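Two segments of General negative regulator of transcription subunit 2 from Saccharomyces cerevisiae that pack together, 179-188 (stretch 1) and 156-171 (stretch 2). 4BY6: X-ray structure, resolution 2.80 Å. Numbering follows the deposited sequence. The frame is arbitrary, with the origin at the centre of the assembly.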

# COMPACT_ATOMS: atom_id res chain seq x y z
N CYS E 179 -16.35 23.02 23.96
CA CYS E 179 -15.69 22.61 25.19
C CYS E 179 -15.82 23.73 26.24
O CYS E 179 -15.31 24.83 26.05
CB CYS E 179 -14.22 22.27 24.91
SG CYS E 179 -13.20 21.95 26.39
N GLN E 180 -16.52 23.44 27.34
CA GLN E 180 -16.68 24.45 28.39
C GLN E 180 -15.42 24.57 29.26
O GLN E 180 -14.74 23.58 29.55
CB GLN E 180 -17.91 24.14 29.24
CG GLN E 180 -17.60 23.91 30.72
CD GLN E 180 -17.52 25.19 31.53
OE1 GLN E 180 -16.78 25.29 32.52
NE2 GLN E 180 -18.29 26.20 31.10
N ARG E 181 -15.13 25.80 29.69
CA ARG E 181 -13.90 26.12 30.40
C ARG E 181 -14.06 27.37 31.27
O ARG E 181 -14.63 28.38 30.83
CB ARG E 181 -12.79 26.33 29.39
CG ARG E 181 -11.43 26.32 29.94
CD ARG E 181 -10.44 26.76 28.89
NE ARG E 181 -10.51 25.99 27.64
CZ ARG E 181 -9.83 24.87 27.42
NH1 ARG E 181 -9.07 24.36 28.38
NH2 ARG E 181 -9.94 24.25 26.24
N ASP E 182 -13.58 27.32 32.51
CA ASP E 182 -13.46 28.53 33.32
C ASP E 182 -12.18 29.21 32.92
O ASP E 182 -11.13 28.57 32.79
CB ASP E 182 -13.46 28.22 34.82
CG ASP E 182 -14.80 27.74 35.31
OD1 ASP E 182 -15.78 28.53 35.24
OD2 ASP E 182 -14.88 26.59 35.79
N PHE E 183 -12.24 30.50 32.64
CA PHE E 183 -11.13 31.09 31.94
C PHE E 183 -10.91 32.52 32.36
O PHE E 183 -11.89 33.27 32.61
CB PHE E 183 -11.37 30.99 30.44
CG PHE E 183 -10.15 31.15 29.61
CD1 PHE E 183 -9.34 30.07 29.33
CD2 PHE E 183 -9.84 32.38 29.06
CE1 PHE E 183 -8.22 30.22 28.54
CE2 PHE E 183 -8.74 32.53 28.26
CZ PHE E 183 -7.92 31.46 28.01
N LEU E 184 -9.63 32.90 32.47
CA LEU E 184 -9.25 34.28 32.67
C LEU E 184 -8.92 34.85 31.31
O LEU E 184 -7.93 34.50 30.70
CB LEU E 184 -8.06 34.42 33.61
CG LEU E 184 -7.58 35.87 33.71
CD1 LEU E 184 -8.58 36.69 34.50
CD2 LEU E 184 -6.24 35.93 34.37
N LEU E 185 -9.79 35.72 30.84
CA LEU E 185 -9.79 36.20 29.47
C LEU E 185 -9.36 37.65 29.37
O LEU E 185 -9.95 38.52 30.01
CB LEU E 185 -11.19 36.06 28.90
CG LEU E 185 -11.37 36.70 27.55
CD1 LEU E 185 -10.51 35.95 26.54
CD2 LEU E 185 -12.83 36.65 27.22
N PHE E 186 -8.35 37.91 28.55
CA PHE E 186 -7.85 39.27 28.37
C PHE E 186 -8.44 39.92 27.15
O PHE E 186 -8.37 39.35 26.07
CB PHE E 186 -6.33 39.26 28.28
CG PHE E 186 -5.65 39.18 29.61
CD1 PHE E 186 -5.44 37.95 30.22
CD2 PHE E 186 -5.27 40.34 30.27
CE1 PHE E 186 -4.82 37.88 31.47
CE2 PHE E 186 -4.66 40.27 31.52
CZ PHE E 186 -4.44 39.04 32.11
N TYR E 187 -9.00 41.11 27.32
CA TYR E 187 -9.72 41.76 26.23
C TYR E 187 -8.84 42.14 25.03
O TYR E 187 -9.32 42.13 23.91
CB TYR E 187 -10.43 43.00 26.74
CG TYR E 187 -11.46 42.76 27.83
CD1 TYR E 187 -12.61 42.01 27.58
CD2 TYR E 187 -11.30 43.29 29.10
CE1 TYR E 187 -13.55 41.79 28.58
CE2 TYR E 187 -12.23 43.08 30.10
CZ TYR E 187 -13.36 42.33 29.84
OH TYR E 187 -14.32 42.13 30.83
N ASN E 188 -7.56 42.46 25.25
CA ASN E 188 -6.64 42.73 24.13
C ASN E 188 -6.40 41.47 23.24
O ASN E 188 -5.79 41.56 22.18
CB ASN E 188 -5.29 43.32 24.62
CG ASN E 188 -4.43 42.34 25.41
OD1 ASN E 188 -4.80 41.20 25.68
ND2 ASN E 188 -3.24 42.80 25.78
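Stretch 2 (156-171) IVSADGLSERGSYVFF

Stretch 2 lies beside stretch 1 as the neighbouring strand of an antiparallel sheet, held by a ladder of backbone hydrogen bonds and reinforced by an aromatic cluster on one face. The contact buries 1017 Å² in all, both sides summed.

Stretch 1 is the end of a strand, Cys179 to Phe186, that begins earlier in the chain, and then the start of a 3-10 segment at Tyr187 and Asn188. Stretch 2 begins with a short strand, Ile156 and Val157. A type I turn from Ser158 to Gly161 follows, and the chain returns as a strand that runs from Ser163 through Phe171 and continues beyond it. Gly161 has a positive phi of 77°, a value that favours glycine. The short strand pairs with Arg165, on the side of stretch 2 away from stretch 1: Ile156 N to Arg165 O and Arg165 N to Ile156 O are both 2.9 Å.

The two long strands run at 142° to each other, and their axes approach to 4.5 Å. The register pairs Cys179 with Phe170, Arg181 with Tyr168, Phe183 with Gly166 and Leu185 with Glu164. Each of these pairs makes two backbone hydrogen bonds. Phe170 N to Cys179 O, Cys179 N to Phe170 O, Tyr168 N to Arg181 O and Arg181 N to Tyr168 O all measure 2.9 Å. Phe183 N to Gly166 O is 2.9 Å, and Gly166 N to Phe183 O is 3.0 Å. Glu164 N to Leu185 O and Leu185 N to Glu164 O are 2.9 Å each. Beyond the strand end, Tyr187 N reaches Leu162 O at 3.1 Å, extending the ladder by one bond.

Apart from Gly166, which has no side chain, the residues of these hydrogen-bonded pairs put their side chains on one face. There the edge of the Phe170 ring meets the face of Phe183, with ring planes at 61° and Phe183 CD1 3.8 Å from Phe170 CZ. The Arg181 guanidinium points its edge at a face of the Phe170 ring in a cation-pi contact, with Arg181 CZ 5.0 Å from the ring centroid and Arg181 NE 3.6 Å from Phe170 CD1. Phe183 CB also packs on Tyr168 CD2 at 3.7 Å. Leu185 CD2 lies 3.9 Å from Tyr168 CZ. Gly166 leaves room here: a CB at its position would lie 3.0 Å from Tyr168 OH and clash.

Glu164 ties two tyrosines together through its carboxylate. Tyr187 OH donates to Glu164 OE1 at 2.4 Å, a very short hydrogen bond, and Tyr168 OH donates to Glu164 OE2 at 2.6 Å. Tyr187 OH also touches Val157 CG2 at 3.3 Å.

The other face carries Gln180, Asp182, Leu184 and Phe186, opposite Val169, Ser167, Arg165 and Ser163. Gln180 reaches diagonally: its NE2 donates to Ser167 OG at 2.6 Å. Ser163 CB sits over the Phe186 ring in a CH-pi contact, 3.8 Å from Phe186 CD2. Leu184 CD1 rests 3.8 Å from Ser163 OG. That hydroxyl is hydrogen-bonded within stretch 2, with Ser158 OG to Ser163 OG at 2.7 Å.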

# COMPACT_ATOMS: atom_id res chain seq x y z
N ILE E 156 -16.85 38.12 35.92
CA ILE E 156 -16.44 39.13 36.89
C ILE E 156 -15.15 39.79 36.36
O ILE E 156 -14.11 39.15 36.19
CB ILE E 156 -16.30 38.53 38.31
CG1 ILE E 156 -15.49 39.44 39.23
CG2 ILE E 156 -15.68 37.15 38.25
CD1 ILE E 156 -16.22 40.66 39.71
N VAL E 157 -15.27 41.07 36.04
CA VAL E 157 -14.19 41.83 35.46
C VAL E 157 -13.12 42.10 36.50
O VAL E 157 -13.43 42.40 37.67
CB VAL E 157 -14.69 43.15 34.84
CG1 VAL E 157 -13.53 44.01 34.34
CG2 VAL E 157 -15.69 42.85 33.71
N SER E 158 -11.86 41.98 36.08
CA SER E 158 -10.73 42.20 36.97
C SER E 158 -10.58 43.66 37.36
O SER E 158 -11.06 44.55 36.66
CB SER E 158 -9.47 41.69 36.29
OG SER E 158 -9.64 40.33 35.92
N ALA E 159 -9.90 43.93 38.46
CA ALA E 159 -9.82 45.28 39.00
C ALA E 159 -9.24 46.31 38.02
O ALA E 159 -9.68 47.46 38.00
CB ALA E 159 -9.01 45.27 40.27
N ASP E 160 -8.26 45.92 37.22
CA ASP E 160 -7.64 46.82 36.24
C ASP E 160 -8.48 47.00 34.98
O ASP E 160 -8.21 47.88 34.15
CB ASP E 160 -6.24 46.30 35.85
CG ASP E 160 -6.20 44.78 35.71
OD1 ASP E 160 -6.73 44.11 36.62
OD2 ASP E 160 -5.63 44.27 34.71
N GLY E 161 -9.49 46.15 34.82
CA GLY E 161 -10.38 46.21 33.67
C GLY E 161 -9.78 45.64 32.39
O GLY E 161 -10.39 45.73 31.32
N LEU E 162 -8.63 44.98 32.49
CA LEU E 162 -8.00 44.46 31.28
C LEU E 162 -8.40 43.01 30.99
O LEU E 162 -8.10 42.46 29.92
CB LEU E 162 -6.48 44.58 31.40
CG LEU E 162 -5.99 46.00 31.67
CD1 LEU E 162 -4.47 45.95 31.82
CD2 LEU E 162 -6.42 46.95 30.57
N SER E 163 -9.11 42.41 31.94
CA SER E 163 -9.53 41.03 31.81
C SER E 163 -10.82 40.76 32.56
O SER E 163 -11.26 41.56 33.39
CB SER E 163 -8.43 40.10 32.32
OG SER E 163 -8.13 40.40 33.67
N GLU E 164 -11.44 39.62 32.26
CA GLU E 164 -12.59 39.18 33.03
C GLU E 164 -12.44 37.70 33.27
O GLU E 164 -11.83 36.99 32.47
CB GLU E 164 -13.90 39.47 32.29
CG GLU E 164 -14.04 38.75 30.98
CD GLU E 164 -15.33 39.08 30.25
OE1 GLU E 164 -15.77 40.25 30.34
OE2 GLU E 164 -15.87 38.19 29.54
N ARG E 165 -13.00 37.24 34.38
CA ARG E 165 -12.95 35.82 34.68
C ARG E 165 -14.35 35.28 34.54
O ARG E 165 -15.29 35.81 35.11
CB ARG E 165 -12.39 35.58 36.08
CG ARG E 165 -11.96 34.18 36.29
CD ARG E 165 -11.73 33.90 37.74
NE ARG E 165 -12.01 32.50 38.01
CZ ARG E 165 -11.92 31.93 39.20
NH1 ARG E 165 -11.52 32.65 40.24
NH2 ARG E 165 -12.21 30.65 39.33
N GLY E 166 -14.50 34.23 33.74
CA GLY E 166 -15.83 33.72 33.47
C GLY E 166 -15.87 32.33 32.87
O GLY E 166 -14.84 31.71 32.65
N SER E 167 -17.08 31.86 32.59
CA SER E 167 -17.27 30.56 31.98
C SER E 167 -17.54 30.70 30.49
O SER E 167 -18.37 31.50 30.08
CB SER E 167 -18.40 29.81 32.66
OG SER E 167 -18.57 28.55 32.06
N TYR E 168 -16.84 29.91 29.68
CA TYR E 168 -16.91 30.06 28.23
C TYR E 168 -16.99 28.70 27.58
O TYR E 168 -16.69 27.69 28.20
CB TYR E 168 -15.68 30.81 27.71
CG TYR E 168 -15.50 32.15 28.37
CD1 TYR E 168 -16.12 33.29 27.88
CD2 TYR E 168 -14.74 32.27 29.52
CE1 TYR E 168 -15.97 34.52 28.50
CE2 TYR E 168 -14.59 33.48 30.15
CZ TYR E 168 -15.20 34.61 29.63
OH TYR E 168 -15.04 35.82 30.25
N VAL E 169 -17.40 28.71 26.32
CA VAL E 169 -17.46 27.52 25.49
C VAL E 169 -16.54 27.81 24.33
O VAL E 169 -16.76 28.77 23.59
CB VAL E 169 -18.92 27.24 25.00
CG1 VAL E 169 -18.97 25.98 24.17
CG2 VAL E 169 -19.84 27.12 26.15
N PHE E 170 -15.46 27.02 24.23
CA PHE E 170 -14.48 27.12 23.15
C PHE E 170 -14.77 26.12 22.02
O PHE E 170 -15.13 24.98 22.28
CB PHE E 170 -13.08 26.84 23.69
CG PHE E 170 -12.51 27.92 24.56
CD1 PHE E 170 -12.87 28.03 25.89
CD2 PHE E 170 -11.57 28.80 24.05
CE1 PHE E 170 -12.31 29.03 26.70
CE2 PHE E 170 -11.02 29.79 24.84
CZ PHE E 170 -11.39 29.91 26.17
N PHE E 171 -14.59 26.52 20.77
CA PHE E 171 -14.74 25.51 19.73
C PHE E 171 -13.38 24.95 19.33
O PHE E 171 -12.46 25.69 18.99
CB PHE E 171 -15.48 26.05 18.50
CG PHE E 171 -15.68 25.02 17.42
CD1 PHE E 171 -16.62 24.00 17.58
CD2 PHE E 171 -14.92 25.05 16.25
CE1 PHE E 171 -16.79 23.02 16.59
CE2 PHE E 171 -15.10 24.08 15.26
CZ PHE E 171 -16.04 23.07 15.43